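Local coordinates for conserved hypothetical protein (Bacteroides thetaiotaomicron, PDB 2HQY), which is of unknown function but binds coenzyme A and is probably an acyltransferase with a GNAT-like fold, at residues T14-T19 with V47-L52; F31-S36 with A203-T207; F39-T43 with K55-G59; E167-E172 with I217-T221. The contacts are given in a common frame with arbitrary orientation. Residues are numbered along the deposited sequence.

Contact 1: residues T14-T19 with V47-L52; sequences TITAFT and VIDDFL
A helix packs here against a beta hairpin whose two strands, 44-48 and 51-58, are joined by a tight type I' turn from Ile48 to Phe51. Asp49 (phi/psi 59/38°) and Asp50 (65/14°) adopt the left-handed conformation this turn requires, and the Ile48 N to Phe51 O and Phe51 N to Ile48 O hydrogen bonds, both 3.0 Å, close it. Thr14-Thr19 is helical; the closest CA pair is Phe18 and Leu52, 6.7 Å apart. Phe18 and Leu52 form the centre of the contact. In its m rotamer (chi1 -79°, chi2 -91°) the Phe18 ring reaches across to the hairpin, where Leu52 CB lies over one face, 3.9 Å from the ring centroid, in a CH-pi contact. Phe18 CZ meets Val47 CG1 at 3.6 Å. Leu52 (t, p) turns its methyls to the helix: CD2 is 3.8 Å from Ile15 O, and CD1 is 3.9 Å from CD1 of Ile15 (m, m). Phe51 points away, onto Val76 of helix 73-87, so the hairpin is sandwiched between two helices. No hydrogen bond joins the segments; at the edge of the Phe18 ring, CE1 stands 3.3 Å from Asp50 O.

Contact 2: residues F31-S36 with A203-T207; sequences FSNLCS and ALGLT
Residues 31-36 form a regular helix. Against it, a weakly bonded helical turn gives way at Gly205, the first residue to leave helical phi/psi, in a Schellman motif; at its backbone angles (92/21°) a CB would clash with the preceding carbonyl. The closest CA atoms are those of Ser32 and Leu204, 5.6 Å apart. Leu204, in the m,t rotamer, is a knob in a hole formed by Phe31, Ser32, Cys35 and Ser36. Its CD2 lies 3.7 Å from Cys35 CB, while its CD1 is 3.7 Å from Ser32 OG. Phe31 (chi1 t) sets its ring edge against Leu204 O, 3.6 Å from Phe31 CD2. Leu206, also m,t, brings CD1 to 3.6 Å from Ser32 OG. Helix 31-36 thus packs on the turn between helix 201-204 and strand 207-213, with Tyr196 of helix 185-199 and Met224 of strand 216-227 around it. With no hydrogen bond between the segments, the junction rests on shape and apolar packing, and Leu204 O is buried without a polar partner.

Contact 3: residues F39-T43 with K55-G59; sequences FLYDT and KFWAG
A helix terminus is docked here on the outgoing strand of the hairpin that follows it, the two chain directions lying 165° apart (CA 40 to 43 against CA 55 to 58). Phe39 packs on Phe39 of the second subunit. Leu40 O accepts hydrogen bonds from two waters, both at 2.8 Å: one also donates to Trp57 O (2.9 Å), the other accepts from Gly59 N (3.0 Å). Tyr41 has its CA 4.8 Å from Trp57 CA; its m rotamer lays CB 3.8 Å from Phe56 CD1. Asp42 leaves the helix with positive phi (50/44°), and its carboxylate forms a salt bridge with Arg192 of the second subunit; the Trp57 ring stacks on His199 of the second subunit. Thr43 is extended (-61/131°), with CA 3.5 Å from Lys55 O. The contact thus joins the C-terminal end of strand 51-58 to the dimer interface. Its one direct hydrogen bond, nearly linear at 175°, runs from Trp57 N to Tyr41 O at 2.9 Å.

Contact 4: residues E167-E172 with I217-T221; sequences ECLDLE and IVAFT
A classic beta bulge, in which Val218 and Ala219 both face Leu211, interrupts the strand where helix 165-179 crosses it. Val218 (phi/psi -124/-8°) departs from extended geometry. Ile217 and Phe220, on either side of the bulge, both point to the helix. The axes of 167-172 and 217-221 cross at -104° with a closest approach of 8.7 Å; Cys168 CA and Phe220 CA are 6.4 Å apart. Phe220 (chi1 p, chi2 91°) turns a ring face to Cys168, whose CB lies 3.9 Å from the ring centroid, 9° off the normal; Cys168 SG, 4.3 Å from that centroid, makes an oblique sulfur-aromatic contact. Leu171 (t,p) drives CD2 to 3.6 Å from Phe220 CD2. Ile217 (t,t) sets CD1 3.6 Å from Glu167 O. A water spans Glu167 OE1 (2.7 Å) and Ile217 N (3.2 Å); Glu167 OE2 is hydrogen-bonded to His212 NE2. Glu172 lies beside Trp175 and Glu190, both coenzyme A-binding, so this helix-on-sheet packing adjoins the coenzyme A site, consistent with a GNAT-like fold.

How the contacts relate
Along the chain, helices 12-19, 31-36 and 38-41 come in succession and enter contacts 1, 2 and 3. Contacts 1 and 3 share strand 51-58, touched near its start by contact 1 and at its end by contact 3. Contact 2 lies nearer the middle of the chain, its centre about 16 Å from those of contacts 1 and 3; Ile15 and Thr16 of contact 1 pack directly on its Phe31. Its partner segment comes 167 residues later, tying the N-terminal helices to the part of the chain that carries contact 4, about 18 Å away between centres. Contacts 1 and 4, with centres about 34 Å apart, reach the same mixed sheet. Contact 2 therefore bridges the N-terminal hairpin region and the coenzyme A-binding region, while contact 3 meets the second subunit.

Contact 1: residues T14-T19 with V47-L52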
loop_
_atom_site.group_PDB
_atom_site.type_symbol
_atom_site.label_atom_id
_atom_site.label_comp_id
_atom_site.label_asym_id
_atom_site.label_seq_id
_atom_site.Cartn_x
_atom_site.Cartn_y
_atom_site.Cartn_z
ATOM N N THR A 14 -16.694 9.073 -6.885
ATOM C CA THR A 14 -17.131 9.453 -5.542
ATOM C C THR A 14 -16.294 10.610 -4.973
ATOM O O THR A 14 -16.860 11.613 -4.458
ATOM C CB THR A 14 -17.070 8.234 -4.571
ATOM O OG1 THR A 14 -18.024 7.245 -4.979
ATOM C CG2 THR A 14 -17.360 8.651 -3.101
ATOM N N ILE A 15 -14.970 10.469 -5.073
ATOM C CA ILE A 15 -14.021 11.461 -4.563
ATOM C C ILE A 15 -14.105 12.785 -5.341
ATOM O O ILE A 15 -14.294 13.849 -4.745
ATOM C CB ILE A 15 -12.541 10.941 -4.598
ATOM C CG1 ILE A 15 -12.389 9.583 -3.885
ATOM C CG2 ILE A 15 -11.588 11.987 -4.033
ATOM C CD1 ILE A 15 -12.903 9.517 -2.447
ATOM N N THR A 16 -13.972 12.701 -6.662
ATOM C CA THR A 16 -13.903 13.895 -7.517
ATOM C C THR A 16 -15.212 14.672 -7.534
ATOM O O THR A 16 -15.215 15.874 -7.824
ATOM C CB THR A 16 -13.387 13.579 -8.950
ATOM O OG1 THR A 16 -14.309 12.707 -9.606
ATOM C CG2 THR A 16 -11.983 12.928 -8.877
ATOM N N ALA A 17 -16.318 14.014 -7.177
ATOM C CA ALA A 17 -17.591 14.730 -7.049
ATOM C C ALA A 17 -17.496 15.796 -5.957
ATOM O O ALA A 17 -18.116 16.866 -6.056
ATOM C CB ALA A 17 -18.719 13.772 -6.754
ATOM N N PHE A 18 -16.740 15.479 -4.909
ATOM C CA PHE A 18 -16.487 16.412 -3.819
ATOM C C PHE A 18 -15.361 17.394 -4.151
ATOM O O PHE A 18 -15.476 18.583 -3.866
ATOM C CB PHE A 18 -16.123 15.650 -2.522
ATOM C CG PHE A 18 -17.299 15.074 -1.787
ATOM C CD1 PHE A 18 -17.954 15.815 -0.803
ATOM C CD2 PHE A 18 -17.733 13.774 -2.048
ATOM C CE1 PHE A 18 -19.067 15.298 -0.124
ATOM C CE2 PHE A 18 -18.838 13.238 -1.368
ATOM C CZ PHE A 18 -19.507 14.001 -0.399
ATOM N N THR A 19 -14.228 16.897 -4.658
ATOM C CA THR A 19 -13.056 17.765 -4.790
ATOM C C THR A 19 -13.205 18.762 -5.953
ATOM O O THR A 19 -12.759 19.903 -5.840
ATOM C CB THR A 19 -11.725 16.958 -4.966
ATOM O OG1 THR A 19 -11.879 16.063 -6.067
ATOM C CG2 THR A 19 -11.374 16.160 -3.696
ATOM N N VAL A 47 -17.474 9.140 3.338
ATOM C CA VAL A 47 -18.413 10.252 3.355
ATOM C C VAL A 47 -19.180 10.183 4.706
ATOM O O VAL A 47 -19.801 9.163 5.071
ATOM C CB VAL A 47 -19.307 10.267 2.091
ATOM C CG1 VAL A 47 -20.243 11.492 2.089
ATOM C CG2 VAL A 47 -18.440 10.251 0.844
ATOM N N ILE A 48 -19.092 11.254 5.483
ATOM C CA ILE A 48 -19.927 11.380 6.662
ATOM C C ILE A 48 -20.492 12.790 6.780
ATOM O O ILE A 48 -19.754 13.782 6.660
ATOM C CB ILE A 48 -19.182 11.009 7.953
ATOM C CG1 ILE A 48 -17.836 11.730 8.033
ATOM C CG2 ILE A 48 -19.030 9.476 8.057
ATOM C CD1 ILE A 48 -17.242 11.770 9.428
ATOM N N ASP A 49 -21.797 12.880 7.046
ATOM C CA ASP A 49 -22.433 14.181 7.258
ATOM C C ASP A 49 -22.278 15.113 6.032
ATOM O O ASP A 49 -22.055 16.312 6.225
ATOM C CB ASP A 49 -21.797 14.878 8.486
ATOM C CG ASP A 49 -22.212 14.250 9.846
ATOM O OD1 ASP A 49 -22.992 13.268 9.874
ATOM O OD2 ASP A 49 -21.741 14.759 10.897
ATOM N N ASP A 50 -22.367 14.585 4.803
ATOM C CA ASP A 50 -22.135 15.378 3.558
ATOM C C ASP A 50 -20.680 15.933 3.353
ATOM O O ASP A 50 -20.434 16.820 2.511
ATOM C CB ASP A 50 -23.148 16.523 3.425
ATOM C CG ASP A 50 -24.593 16.031 3.166
ATOM O OD1 ASP A 50 -24.783 15.132 2.314
ATOM O OD2 ASP A 50 -25.541 16.563 3.792
ATOM N N PHE A 51 -19.729 15.429 4.124
ATOM C CA PHE A 51 -18.322 15.764 3.878
ATOM C C PHE A 51 -17.550 14.527 3.436
ATOM O O PHE A 51 -17.867 13.405 3.850
ATOM C CB PHE A 51 -17.651 16.251 5.148
ATOM C CG PHE A 51 -18.102 17.596 5.626
ATOM C CD1 PHE A 51 -17.373 18.739 5.305
ATOM C CD2 PHE A 51 -19.198 17.702 6.490
ATOM C CE1 PHE A 51 -17.738 20.011 5.810
ATOM C CE2 PHE A 51 -19.582 18.944 7.005
ATOM C CZ PHE A 51 -18.846 20.109 6.659
ATOM N N LEU A 52 -16.498 14.762 2.661
ATOM C CA LEU A 52 -15.540 13.728 2.287
ATOM C C LEU A 52 -14.390 13.839 3.281
ATOM O O LEU A 52 -13.781 14.914 3.406
ATOM C CB LEU A 52 -15.041 13.976 0.866
ATOM C CG LEU A 52 -13.844 13.143 0.400
ATOM C CD1 LEU A 52 -14.138 11.659 0.505
ATOM C CD2 LEU A 52 -13.459 13.557 -1.028
#

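Contact 2: residues F31-S36 with A203-T207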
loop_
_atom_site.group_PDB
_atom_site.type_symbol
_atom_site.label_atom_id
_atom_site.label_comp_id
_atom_site.label_asym_id
_atom_site.label_seq_id
_atom_site.Cartn_x
_atom_site.Cartn_y
_atom_site.Cartn_z
ATOM N N PHE A 31 -6.817 12.900 -6.999
ATOM C CA PHE A 31 -7.197 11.499 -6.918
ATOM C C PHE A 31 -6.003 10.578 -7.167
ATOM O O PHE A 31 -5.848 9.579 -6.465
ATOM C CB PHE A 31 -8.346 11.165 -7.876
ATOM C CG PHE A 31 -8.789 9.739 -7.778
ATOM C CD1 PHE A 31 -9.392 9.265 -6.595
ATOM C CD2 PHE A 31 -8.596 8.860 -8.834
ATOM C CE1 PHE A 31 -9.806 7.939 -6.481
ATOM C CE2 PHE A 31 -9.031 7.498 -8.739
ATOM C CZ PHE A 31 -9.619 7.043 -7.567
ATOM N N SER A 32 -5.153 10.909 -8.156
ATOM C CA SER A 32 -3.968 10.128 -8.424
ATOM C C SER A 32 -3.026 10.112 -7.212
ATOM O O SER A 32 -2.485 9.047 -6.858
ATOM C CB SER A 32 -3.173 10.680 -9.634
ATOM O OG SER A 32 -2.079 9.805 -9.893
ATOM N N ASN A 33 -2.816 11.273 -6.600
ATOM C CA ASN A 33 -1.913 11.334 -5.430
ATOM C C ASN A 33 -2.482 10.515 -4.262
ATOM O O ASN A 33 -1.748 9.773 -3.602
ATOM C CB ASN A 33 -1.670 12.775 -5.015
ATOM C CG ASN A 33 -0.607 13.448 -5.854
ATOM O OD1 ASN A 33 0.183 12.781 -6.568
ATOM N ND2 ASN A 33 -0.533 14.776 -5.727
ATOM N N LEU A 34 -3.794 10.586 -4.064
ATOM C CA LEU A 34 -4.441 9.827 -2.991
ATOM C C LEU A 34 -4.240 8.315 -3.179
ATOM O O LEU A 34 -3.878 7.619 -2.226
ATOM C CB LEU A 34 -5.939 10.160 -2.917
ATOM C CG LEU A 34 -6.221 11.559 -2.347
ATOM C CD1 LEU A 34 -7.622 12.014 -2.745
ATOM C CD2 LEU A 34 -6.070 11.595 -0.824
ATOM N N CYS A 35 -4.463 7.807 -4.401
ATOM C CA CYS A 35 -4.318 6.372 -4.632
ATOM C C CYS A 35 -2.852 5.937 -4.668
ATOM O O CYS A 35 -2.503 4.855 -4.138
ATOM C CB CYS A 35 -4.952 5.998 -5.970
ATOM S SG CYS A 35 -6.748 6.089 -5.959
ATOM N N SER A 36 -2.025 6.766 -5.320
ATOM C CA SER A 36 -0.623 6.420 -5.612
ATOM C C SER A 36 0.229 6.402 -4.347
ATOM O O SER A 36 1.228 5.687 -4.288
ATOM C CB SER A 36 0.014 7.378 -6.644
ATOM O OG SER A 36 -0.629 7.319 -7.913
ATOM N N ALA A 203 -7.132 4.553 -15.557
ATOM C CA ALA A 203 -8.137 4.434 -14.495
ATOM C C ALA A 203 -8.120 5.656 -13.571
ATOM O O ALA A 203 -9.160 6.085 -13.100
ATOM C CB ALA A 203 -7.922 3.175 -13.675
ATOM N N LEU A 204 -6.925 6.155 -13.281
ATOM C CA LEU A 204 -6.768 7.320 -12.390
ATOM C C LEU A 204 -7.259 8.635 -13.004
ATOM O O LEU A 204 -7.627 9.552 -12.258
ATOM C CB LEU A 204 -5.327 7.467 -11.960
ATOM C CG LEU A 204 -4.816 6.377 -11.031
ATOM C CD1 LEU A 204 -3.272 6.499 -10.958
ATOM C CD2 LEU A 204 -5.476 6.506 -9.608
ATOM N N GLY A 205 -7.264 8.725 -14.337
ATOM C CA GLY A 205 -7.640 9.975 -15.013
ATOM C C GLY A 205 -6.465 10.895 -15.323
ATOM O O GLY A 205 -6.647 12.111 -15.559
ATOM N N LEU A 206 -5.258 10.324 -15.373
ATOM C CA LEU A 206 -4.062 11.143 -15.576
ATOM C C LEU A 206 -3.866 11.497 -17.044
ATOM O O LEU A 206 -4.346 10.752 -17.942
ATOM C CB LEU A 206 -2.836 10.397 -15.089
ATOM C CG LEU A 206 -2.660 10.217 -13.584
ATOM C CD1 LEU A 206 -1.584 9.144 -13.346
ATOM C CD2 LEU A 206 -2.211 11.549 -13.008
ATOM N N THR A 207 -3.196 12.625 -17.290
ATOM C CA THR A 207 -2.697 12.930 -18.626
ATOM C C THR A 207 -1.229 13.220 -18.500
ATOM O O THR A 207 -0.765 13.603 -17.404
ATOM C CB THR A 207 -3.411 14.118 -19.282
ATOM O OG1 THR A 207 -3.435 15.197 -18.356
ATOM C CG2 THR A 207 -4.860 13.735 -19.642
#

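Contact 3: residues F39-T43 with K55-G59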
loop_
_atom_site.group_PDB
_atom_site.type_symbol
_atom_site.label_atom_id
_atom_site.label_comp_id
_atom_site.label_asym_id
_atom_site.label_seq_id
_atom_site.Cartn_x
_atom_site.Cartn_y
_atom_site.Cartn_z
ATOM N N PHE A 39 0.148 3.291 -0.538
ATOM C CA PHE A 39 1.109 2.261 -0.114
ATOM C C PHE A 39 1.872 2.774 1.123
ATOM O O PHE A 39 2.343 1.987 1.911
ATOM C CB PHE A 39 2.113 1.942 -1.227
ATOM C CG PHE A 39 3.220 2.943 -1.315
ATOM C CD1 PHE A 39 4.414 2.762 -0.594
ATOM C CD2 PHE A 39 3.043 4.135 -2.044
ATOM C CE1 PHE A 39 5.450 3.761 -0.628
ATOM C CE2 PHE A 39 4.053 5.152 -2.057
ATOM C CZ PHE A 39 5.263 4.950 -1.351
ATOM N N LEU A 40 1.996 4.097 1.267
ATOM C CA LEU A 40 2.800 4.634 2.371
ATOM C C LEU A 40 1.932 4.915 3.612
ATOM O O LEU A 40 2.404 4.818 4.768
ATOM C CB LEU A 40 3.516 5.908 1.919
ATOM C CG LEU A 40 4.554 6.506 2.898
ATOM C CD1 LEU A 40 5.618 5.444 3.255
ATOM C CD2 LEU A 40 5.215 7.733 2.265
ATOM N N TYR A 41 0.689 5.325 3.375
ATOM C CA TYR A 41 -0.177 5.848 4.466
ATOM C C TYR A 41 -1.380 4.994 4.841
ATOM O O TYR A 41 -2.175 5.386 5.698
ATOM C CB TYR A 41 -0.682 7.238 4.073
ATOM C CG TYR A 41 0.445 8.202 3.796
ATOM C CD1 TYR A 41 1.394 8.492 4.788
ATOM C CD2 TYR A 41 0.563 8.828 2.553
ATOM C CE1 TYR A 41 2.451 9.393 4.527
ATOM C CE2 TYR A 41 1.615 9.726 2.285
ATOM C CZ TYR A 41 2.548 9.993 3.277
ATOM O OH TYR A 41 3.588 10.879 3.029
ATOM N N ASP A 42 -1.548 3.855 4.168
ATOM C CA ASP A 42 -2.720 2.989 4.404
ATOM C C ASP A 42 -4.014 3.814 4.338
ATOM O O ASP A 42 -4.907 3.666 5.169
ATOM C CB ASP A 42 -2.610 2.277 5.762
ATOM C CG ASP A 42 -1.541 1.184 5.781
ATOM O OD1 ASP A 42 -0.957 0.824 4.724
ATOM O OD2 ASP A 42 -1.302 0.684 6.893
ATOM N N THR A 43 -4.099 4.676 3.332
ATOM C CA THR A 43 -5.120 5.725 3.205
ATOM C C THR A 43 -6.550 5.184 3.123
ATOM O O THR A 43 -6.827 4.260 2.346
ATOM C CB THR A 43 -4.766 6.592 1.987
ATOM O OG1 THR A 43 -3.414 7.063 2.180
ATOM C CG2 THR A 43 -5.731 7.754 1.794
ATOM N N LYS A 55 -8.354 9.490 6.175
ATOM C CA LYS A 55 -7.634 9.030 7.378
ATOM C C LYS A 55 -6.355 8.359 6.872
ATOM O O LYS A 55 -6.427 7.515 5.942
ATOM C CB LYS A 55 -8.522 8.065 8.154
ATOM C CG LYS A 55 -7.917 7.357 9.367
ATOM C CD LYS A 55 -9.007 6.495 9.996
ATOM C CE LYS A 55 -8.586 5.839 11.331
ATOM N NZ LYS A 55 -9.734 5.010 11.884
ATOM N N PHE A 56 -5.219 8.779 7.443
ATOM C CA PHE A 56 -3.847 8.376 7.042
ATOM C C PHE A 56 -3.051 7.954 8.266
ATOM O O PHE A 56 -3.199 8.543 9.344
ATOM C CB PHE A 56 -2.988 9.556 6.496
ATOM C CG PHE A 56 -3.613 10.324 5.407
ATOM C CD1 PHE A 56 -3.391 9.959 4.057
ATOM C CD2 PHE A 56 -4.370 11.448 5.694
ATOM C CE1 PHE A 56 -3.980 10.699 2.998
ATOM C CE2 PHE A 56 -4.957 12.195 4.653
ATOM C CZ PHE A 56 -4.779 11.827 3.315
ATOM N N TRP A 57 -2.149 7.004 8.074
ATOM C CA TRP A 57 -1.150 6.692 9.082
ATOM C C TRP A 57 0.201 7.092 8.497
ATOM O O TRP A 57 0.683 6.466 7.548
ATOM C CB TRP A 57 -1.162 5.200 9.416
ATOM C CG TRP A 57 -2.412 4.798 10.160
ATOM C CD1 TRP A 57 -3.578 4.335 9.611
ATOM C CD2 TRP A 57 -2.622 4.843 11.580
ATOM N NE1 TRP A 57 -4.496 4.064 10.608
ATOM C CE2 TRP A 57 -3.946 4.386 11.821
ATOM C CE3 TRP A 57 -1.828 5.238 12.671
ATOM C CZ2 TRP A 57 -4.480 4.284 13.113
ATOM C CZ3 TRP A 57 -2.364 5.137 13.963
ATOM C CH2 TRP A 57 -3.684 4.663 14.164
ATOM N N ALA A 58 0.747 8.190 9.023
ATOM C CA ALA A 58 2.068 8.679 8.641
ATOM C C ALA A 58 3.006 8.147 9.694
ATOM O O ALA A 58 3.210 8.793 10.752
ATOM C CB ALA A 58 2.079 10.200 8.626
ATOM N N GLY A 59 3.550 6.955 9.438
ATOM C CA GLY A 59 4.286 6.237 10.467
ATOM C C GLY A 59 3.400 6.127 11.686
ATOM O O GLY A 59 2.243 5.755 11.568
HETATM O O HOH W 1 0.969 3.686 6.901
HETATM O O HOH W 2 4.119 6.127 6.602
#

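Contact 4: residues E167-E172 with I217-T221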
loop_
_atom_site.group_PDB
_atom_site.type_symbol
_atom_site.label_atom_id
_atom_site.label_comp_id
_atom_site.label_asym_id
_atom_site.label_seq_id
_atom_site.Cartn_x
_atom_site.Cartn_y
_atom_site.Cartn_z
ATOM N N GLU A 167 8.148 3.173 -21.904
ATOM C CA GLU A 167 9.357 4.009 -21.990
ATOM C C GLU A 167 9.467 4.965 -20.794
ATOM O O GLU A 167 10.581 5.291 -20.342
ATOM C CB GLU A 167 9.502 4.723 -23.336
ATOM C CG GLU A 167 8.396 5.629 -23.716
ATOM C CD GLU A 167 8.695 6.353 -25.028
ATOM O OE1 GLU A 167 9.774 6.158 -25.614
ATOM O OE2 GLU A 167 7.838 7.107 -25.480
ATOM N N CYS A 168 8.328 5.392 -20.256
ATOM C CA CYS A 168 8.341 6.212 -19.024
ATOM C C CYS A 168 8.907 5.368 -17.870
ATOM O O CYS A 168 9.731 5.825 -17.084
ATOM C CB CYS A 168 6.933 6.690 -18.665
ATOM S SG CYS A 168 6.280 7.853 -19.913
ATOM N N LEU A 169 8.451 4.122 -17.770
ATOM C CA LEU A 169 8.959 3.239 -16.701
ATOM C C LEU A 169 10.469 3.016 -16.875
ATOM O O LEU A 169 11.214 2.951 -15.880
ATOM C CB LEU A 169 8.210 1.898 -16.711
ATOM C CG LEU A 169 6.756 1.990 -16.221
ATOM C CD1 LEU A 169 5.927 0.728 -16.602
ATOM C CD2 LEU A 169 6.680 2.247 -14.702
ATOM N N ASP A 170 10.904 2.909 -18.128
ATOM C CA ASP A 170 12.338 2.697 -18.454
ATOM C C ASP A 170 13.160 3.912 -18.028
ATOM O O ASP A 170 14.215 3.730 -17.404
ATOM C CB ASP A 170 12.519 2.404 -19.957
ATOM C CG ASP A 170 12.010 1.011 -20.362
ATOM O OD1 ASP A 170 11.687 0.181 -19.497
ATOM O OD2 ASP A 170 11.940 0.746 -21.572
ATOM N N LEU A 171 12.662 5.134 -18.303
ATOM C CA LEU A 171 13.367 6.352 -17.892
ATOM C C LEU A 171 13.435 6.423 -16.367
ATOM O O LEU A 171 14.490 6.755 -15.791
ATOM C CB LEU A 171 12.703 7.605 -18.459
ATOM C CG LEU A 171 13.469 8.891 -18.135
ATOM C CD1 LEU A 171 14.823 8.860 -18.815
ATOM C CD2 LEU A 171 12.657 10.101 -18.552
ATOM N N GLU A 172 12.314 6.122 -15.716
ATOM C CA GLU A 172 12.301 6.121 -14.246
ATOM C C GLU A 172 13.363 5.137 -13.678
ATOM O O GLU A 172 14.048 5.458 -12.678
ATOM C CB GLU A 172 10.890 5.828 -13.684
ATOM C CG GLU A 172 10.885 5.483 -12.154
ATOM C CD GLU A 172 11.154 6.663 -11.217
ATOM O OE1 GLU A 172 11.504 7.773 -11.680
ATOM O OE2 GLU A 172 11.010 6.483 -9.976
ATOM N N ILE A 217 13.586 8.466 -25.375
ATOM C CA ILE A 217 12.919 9.255 -24.361
ATOM C C ILE A 217 13.944 9.962 -23.474
ATOM O O ILE A 217 14.936 9.346 -23.018
ATOM C CB ILE A 217 11.952 8.413 -23.504
ATOM C CG1 ILE A 217 11.243 9.313 -22.487
ATOM C CG2 ILE A 217 12.688 7.238 -22.802
ATOM C CD1 ILE A 217 10.140 8.565 -21.669
ATOM N N VAL A 218 13.728 11.252 -23.255
ATOM C CA VAL A 218 14.600 12.019 -22.369
ATOM C C VAL A 218 13.865 12.735 -21.224
ATOM O O VAL A 218 14.498 13.318 -20.361
ATOM C CB VAL A 218 15.480 13.070 -23.136
ATOM C CG1 VAL A 218 16.434 12.378 -24.110
ATOM C CG2 VAL A 218 14.619 14.168 -23.804
ATOM N N ALA A 219 12.534 12.727 -21.237
ATOM C CA ALA A 219 11.760 13.304 -20.125
ATOM C C ALA A 219 10.330 12.802 -20.193
ATOM O O ALA A 219 9.867 12.450 -21.280
ATOM C CB ALA A 219 11.765 14.835 -20.186
ATOM N N PHE A 220 9.649 12.751 -19.042
ATOM C CA PHE A 220 8.182 12.595 -19.045
ATOM C C PHE A 220 7.587 13.330 -17.849
ATOM O O PHE A 220 8.306 13.676 -16.882
ATOM C CB PHE A 220 7.759 11.112 -19.083
ATOM C CG PHE A 220 7.999 10.379 -17.786
ATOM C CD1 PHE A 220 6.997 10.333 -16.804
ATOM C CD2 PHE A 220 9.231 9.742 -17.554
ATOM C CE1 PHE A 220 7.215 9.676 -15.576
ATOM C CE2 PHE A 220 9.451 9.063 -16.338
ATOM C CZ PHE A 220 8.429 9.049 -15.345
ATOM N N THR A 221 6.285 13.561 -17.910
ATOM C CA THR A 221 5.572 14.304 -16.859
ATOM C C THR A 221 4.140 13.871 -16.901
ATOM O O THR A 221 3.659 13.484 -17.976
ATOM C CB THR A 221 5.715 15.857 -17.073
ATOM O OG1 THR A 221 5.171 16.562 -15.957
ATOM C CG2 THR A 221 5.045 16.338 -18.366
HETATM O O HOH W 3 12.436 5.541 -25.766
#